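Long-range contact in pyruvate formate-lyase 2 (Archaeoglobus fulgidus, PDB 2F3O), which is a glycyl radical enzyme of undetermined function, probably a lyase related to pyruvate formate-lyase and glycerol dehydratase: residues 79-90 against 111-120. Residues are numbered along the deposited sequence; the frame is centred on the assembly and turned at random.
Sequences PEGVGLRIINEL and LREEIAPYWQ
P79 lies over the indole of W119 in a CH-pi contact. Its CG sits 3.7 Å from the centroid of the five-membered ring, 15° off the normal. Here, in the pyruvate formate-lyase-like region of a glycyl radical enzyme, a loop and the short, weakly bonded helix 83-87 pack on helix 111-119. The two helices run roughly antiparallel; their axes come within 10.4 Å, with 144° between directions. P79 CB also meets CG2 of I115. Next, E80 N lies over the same indole face near its rim, and E80 CB is 3.8 Å from CZ3 of W119. E80 OE1 forms salt bridges with K509 and R23, while W119 NE1 bonds to T28 on helix 22-34, which helps fix the indole. L84 CD2 packs by CB of W119 and by A116, and L84 CD1 meets the amide oxygen OE1 of Q120 at 3.5 Å. I87 packs its CD1 against L111, 3.8 Å from CD1 of L111. I87 CG2, set anti to the backbone N, faces helix 111-119 and meets L111 CB, with A116 CB and R112 CG slightly farther. L90 meets the extended side chain of R112, whose NH2 forms a salt bridge with D91. CD1 of L90 lies over the guanidinium centre, 4.1 Å above its plane.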
loop_
_atom_site.group_PDB
_atom_site.type_symbol
_atom_site.label_atom_id
_atom_site.label_comp_id
_atom_site.label_asym_id
_atom_site.label_seq_id
_atom_site.Cartn_x
_atom_site.Cartn_y
_atom_site.Cartn_z
ATOM N N PRO A 79 -33.438 -9.080 16.204
ATOM C CA PRO A 79 -33.872 -7.692 16.394
ATOM C C PRO A 79 -32.795 -6.669 16.038
ATOM O O PRO A 79 -33.104 -5.498 15.839
ATOM C CB PRO A 79 -34.185 -7.625 17.896
ATOM C CG PRO A 79 -33.316 -8.665 18.504
ATOM C CD PRO A 79 -33.275 -9.779 17.498
ATOM N N GLU A 80 -31.547 -7.121 15.941
ATOM C CA GLU A 80 -30.444 -6.262 15.526
ATOM C C GLU A 80 -30.574 -5.970 14.026
ATOM O O GLU A 80 -30.138 -4.929 13.531
ATOM C CB GLU A 80 -29.083 -6.887 15.893
ATOM C CG GLU A 80 -28.677 -8.117 15.083
ATOM C CD GLU A 80 -29.058 -9.462 15.718
ATOM O OE1 GLU A 80 -28.188 -10.360 15.742
ATOM O OE2 GLU A 80 -30.208 -9.642 16.188
ATOM N N GLY A 81 -31.215 -6.888 13.321
ATOM C CA GLY A 81 -31.493 -6.693 11.919
ATOM C C GLY A 81 -32.927 -6.262 11.709
ATOM O O GLY A 81 -33.275 -5.098 11.902
ATOM N N VAL A 82 -33.774 -7.210 11.328
ATOM C CA VAL A 82 -35.103 -6.837 10.879
ATOM C C VAL A 82 -36.231 -7.535 11.670
ATOM O O VAL A 82 -37.407 -7.512 11.286
ATOM C CB VAL A 82 -35.192 -6.925 9.313
ATOM C CG1 VAL A 82 -35.871 -8.210 8.808
ATOM C CG2 VAL A 82 -35.843 -5.677 8.754
ATOM N N GLY A 83 -35.870 -8.089 12.825
ATOM C CA GLY A 83 -36.829 -8.787 13.676
ATOM C C GLY A 83 -37.890 -7.925 14.350
ATOM O O GLY A 83 -38.891 -8.448 14.816
ATOM N N LEU A 84 -37.690 -6.610 14.403
ATOM C CA LEU A 84 -38.695 -5.728 14.985
ATOM C C LEU A 84 -39.856 -5.495 14.022
ATOM O O LEU A 84 -40.907 -4.986 14.436
ATOM C CB LEU A 84 -38.120 -4.374 15.417
ATOM C CG LEU A 84 -37.150 -4.179 16.590
ATOM C CD1 LEU A 84 -37.395 -2.824 17.263
ATOM C CD2 LEU A 84 -37.219 -5.297 17.618
ATOM N N ARG A 85 -39.669 -5.852 12.743
ATOM C CA ARG A 85 -40.752 -5.801 11.755
ATOM C C ARG A 85 -41.878 -6.705 12.219
ATOM O O ARG A 85 -43.045 -6.310 12.232
ATOM C CB ARG A 85 -40.285 -6.289 10.380
ATOM C CG ARG A 85 -39.561 -5.262 9.570
ATOM C CD ARG A 85 -39.616 -5.560 8.077
ATOM N NE ARG A 85 -39.808 -4.312 7.343
ATOM C CZ ARG A 85 -40.910 -3.977 6.672
ATOM N NH1 ARG A 85 -41.927 -4.817 6.585
ATOM N NH2 ARG A 85 -40.986 -2.795 6.063
ATOM N N ILE A 86 -41.496 -7.909 12.632
ATOM C CA ILE A 86 -42.450 -8.928 12.998
ATOM C C ILE A 86 -43.103 -8.742 14.371
ATOM O O ILE A 86 -44.194 -9.258 14.582
ATOM C CB ILE A 86 -41.850 -10.348 12.836
ATOM C CG1 ILE A 86 -42.908 -11.304 12.313
ATOM C CG2 ILE A 86 -41.210 -10.867 14.127
ATOM C CD1 ILE A 86 -42.476 -12.711 12.362
ATOM N N ILE A 87 -42.478 -7.986 15.284
ATOM C CA ILE A 87 -43.083 -7.727 16.610
ATOM C C ILE A 87 -44.278 -6.819 16.404
ATOM O O ILE A 87 -45.326 -6.998 17.012
ATOM C CB ILE A 87 -42.127 -7.037 17.616
ATOM C CG1 ILE A 87 -40.722 -7.625 17.547
ATOM C CG2 ILE A 87 -42.646 -7.134 19.028
ATOM C CD1 ILE A 87 -40.613 -9.018 18.005
ATOM N N ASN A 88 -44.128 -5.887 15.475
ATOM C CA ASN A 88 -45.183 -4.959 15.109
ATOM C C ASN A 88 -46.459 -5.596 14.518
ATOM O O ASN A 88 -47.427 -4.896 14.195
ATOM C CB ASN A 88 -44.611 -3.939 14.126
ATOM C CG ASN A 88 -45.344 -2.631 14.170
ATOM O OD1 ASN A 88 -45.719 -2.085 13.129
ATOM N ND2 ASN A 88 -45.595 -2.130 15.382
ATOM N N GLU A 89 -46.468 -6.919 14.374
ATOM C CA GLU A 89 -47.601 -7.624 13.795
ATOM C C GLU A 89 -47.876 -8.927 14.514
ATOM O O GLU A 89 -48.347 -9.882 13.889
ATOM C CB GLU A 89 -47.313 -7.957 12.335
ATOM C CG GLU A 89 -47.447 -6.808 11.379
ATOM C CD GLU A 89 -47.278 -7.264 9.959
ATOM O OE1 GLU A 89 -47.467 -6.439 9.046
ATOM O OE2 GLU A 89 -46.968 -8.459 9.764
ATOM N N LEU A 90 -47.576 -8.974 15.811
ATOM C CA LEU A 90 -47.697 -10.202 16.609
ATOM C C LEU A 90 -49.092 -10.825 16.618
ATOM O O LEU A 90 -49.232 -12.049 16.702
ATOM C CB LEU A 90 -47.274 -9.936 18.045
ATOM C CG LEU A 90 -45.805 -10.166 18.342
ATOM C CD1 LEU A 90 -45.594 -10.191 19.833
ATOM C CD2 LEU A 90 -45.378 -11.475 17.731
ATOM N N LEU A 111 -41.579 -9.782 24.031
ATOM C CA LEU A 111 -41.155 -9.119 22.806
ATOM C C LEU A 111 -41.565 -7.661 22.791
ATOM O O LEU A 111 -40.782 -6.807 22.422
ATOM C CB LEU A 111 -41.727 -9.820 21.583
ATOM C CG LEU A 111 -41.153 -11.206 21.328
ATOM C CD1 LEU A 111 -41.846 -11.859 20.162
ATOM C CD2 LEU A 111 -39.681 -11.115 21.082
ATOM N N ARG A 112 -42.785 -7.380 23.232
ATOM C CA ARG A 112 -43.395 -6.062 23.049
ATOM C C ARG A 112 -42.914 -4.987 24.002
ATOM O O ARG A 112 -43.055 -3.808 23.705
ATOM C CB ARG A 112 -44.915 -6.151 23.154
ATOM C CG ARG A 112 -45.602 -6.446 21.857
ATOM C CD ARG A 112 -47.015 -5.916 21.906
ATOM N NE ARG A 112 -47.916 -6.624 21.002
ATOM C CZ ARG A 112 -48.529 -7.764 21.305
ATOM N NH1 ARG A 112 -48.333 -8.343 22.487
ATOM N NH2 ARG A 112 -49.338 -8.329 20.422
ATOM N N GLU A 113 -42.367 -5.380 25.144
ATOM C CA GLU A 113 -42.006 -4.395 26.150
ATOM C C GLU A 113 -40.648 -4.688 26.793
ATOM O O GLU A 113 -40.186 -3.963 27.678
ATOM C CB GLU A 113 -43.103 -4.289 27.205
ATOM C CG GLU A 113 -43.100 -5.436 28.182
ATOM C CD GLU A 113 -44.463 -5.700 28.764
ATOM O OE1 GLU A 113 -45.468 -5.222 28.181
ATOM O OE2 GLU A 113 -44.518 -6.394 29.805
ATOM N N GLU A 114 -39.984 -5.735 26.330
ATOM C CA GLU A 114 -38.623 -5.968 26.769
ATOM C C GLU A 114 -37.652 -5.904 25.565
ATOM O O GLU A 114 -36.652 -5.185 25.615
ATOM C CB GLU A 114 -38.563 -7.284 27.541
ATOM C CG GLU A 114 -37.286 -7.604 28.275
ATOM C CD GLU A 114 -37.478 -8.814 29.184
ATOM O OE1 GLU A 114 -36.648 -9.755 29.130
ATOM O OE2 GLU A 114 -38.480 -8.833 29.936
ATOM N N ILE A 115 -37.980 -6.605 24.476
ATOM C CA ILE A 115 -37.129 -6.665 23.278
ATOM C C ILE A 115 -37.247 -5.413 22.424
ATOM O O ILE A 115 -36.268 -4.704 22.240
ATOM C CB ILE A 115 -37.442 -7.896 22.411
ATOM C CG1 ILE A 115 -37.151 -9.175 23.186
ATOM C CG2 ILE A 115 -36.633 -7.889 21.135
ATOM C CD1 ILE A 115 -35.811 -9.202 23.872
ATOM N N ALA A 116 -38.448 -5.138 21.923
ATOM C CA ALA A 116 -38.720 -3.966 21.075
ATOM C C ALA A 116 -38.361 -2.555 21.599
ATOM O O ALA A 116 -37.986 -1.704 20.790
ATOM C CB ALA A 116 -40.156 -3.982 20.574
ATOM N N PRO A 117 -38.494 -2.276 22.923
ATOM C CA PRO A 117 -37.962 -0.954 23.263
ATOM C C PRO A 117 -36.430 -0.887 23.364
ATOM O O PRO A 117 -35.877 0.192 23.192
ATOM C CB PRO A 117 -38.616 -0.628 24.625
ATOM C CG PRO A 117 -39.565 -1.747 24.913
ATOM C CD PRO A 117 -39.087 -2.921 24.109
ATOM N N TYR A 118 -35.752 -2.005 23.625
ATOM C CA TYR A 118 -34.284 -2.001 23.685
ATOM C C TYR A 118 -33.658 -1.843 22.295
ATOM O O TYR A 118 -32.815 -0.979 22.074
ATOM C CB TYR A 118 -33.748 -3.270 24.360
ATOM C CG TYR A 118 -32.238 -3.303 24.511
ATOM C CD1 TYR A 118 -31.609 -2.583 25.515
ATOM C CD2 TYR A 118 -31.443 -4.058 23.656
ATOM C CE1 TYR A 118 -30.237 -2.604 25.663
ATOM C CE2 TYR A 118 -30.066 -4.086 23.796
ATOM C CZ TYR A 118 -29.466 -3.355 24.803
ATOM O OH TYR A 118 -28.090 -3.359 24.939
ATOM N N TRP A 119 -34.092 -2.674 21.360
ATOM C CA TRP A 119 -33.488 -2.711 20.043
ATOM C C TRP A 119 -33.910 -1.584 19.114
ATOM O O TRP A 119 -33.256 -1.329 18.117
ATOM C CB TRP A 119 -33.712 -4.074 19.413
ATOM C CG TRP A 119 -32.838 -5.058 20.049
ATOM C CD1 TRP A 119 -33.189 -5.990 20.973
ATOM C CD2 TRP A 119 -31.427 -5.184 19.861
ATOM N NE1 TRP A 119 -32.087 -6.708 21.358
ATOM C CE2 TRP A 119 -30.991 -6.230 20.689
ATOM C CE3 TRP A 119 -30.491 -4.528 19.050
ATOM C CZ2 TRP A 119 -29.659 -6.629 20.742
ATOM C CZ3 TRP A 119 -29.174 -4.923 19.104
ATOM C CH2 TRP A 119 -28.768 -5.963 19.940
ATOM N N GLN A 120 -35.010 -0.925 19.442
ATOM C CA GLN A 120 -35.374 0.335 18.826
ATOM C C GLN A 120 -34.139 1.195 18.794
ATOM O O GLN A 120 -33.506 1.413 19.844
ATOM C CB GLN A 120 -36.415 1.034 19.702
ATOM C CG GLN A 120 -37.206 2.113 19.004
ATOM C CD GLN A 120 -37.943 1.580 17.788
ATOM O OE1 GLN A 120 -38.519 0.477 17.812
ATOM N NE2 GLN A 120 -37.930 2.359 16.713
#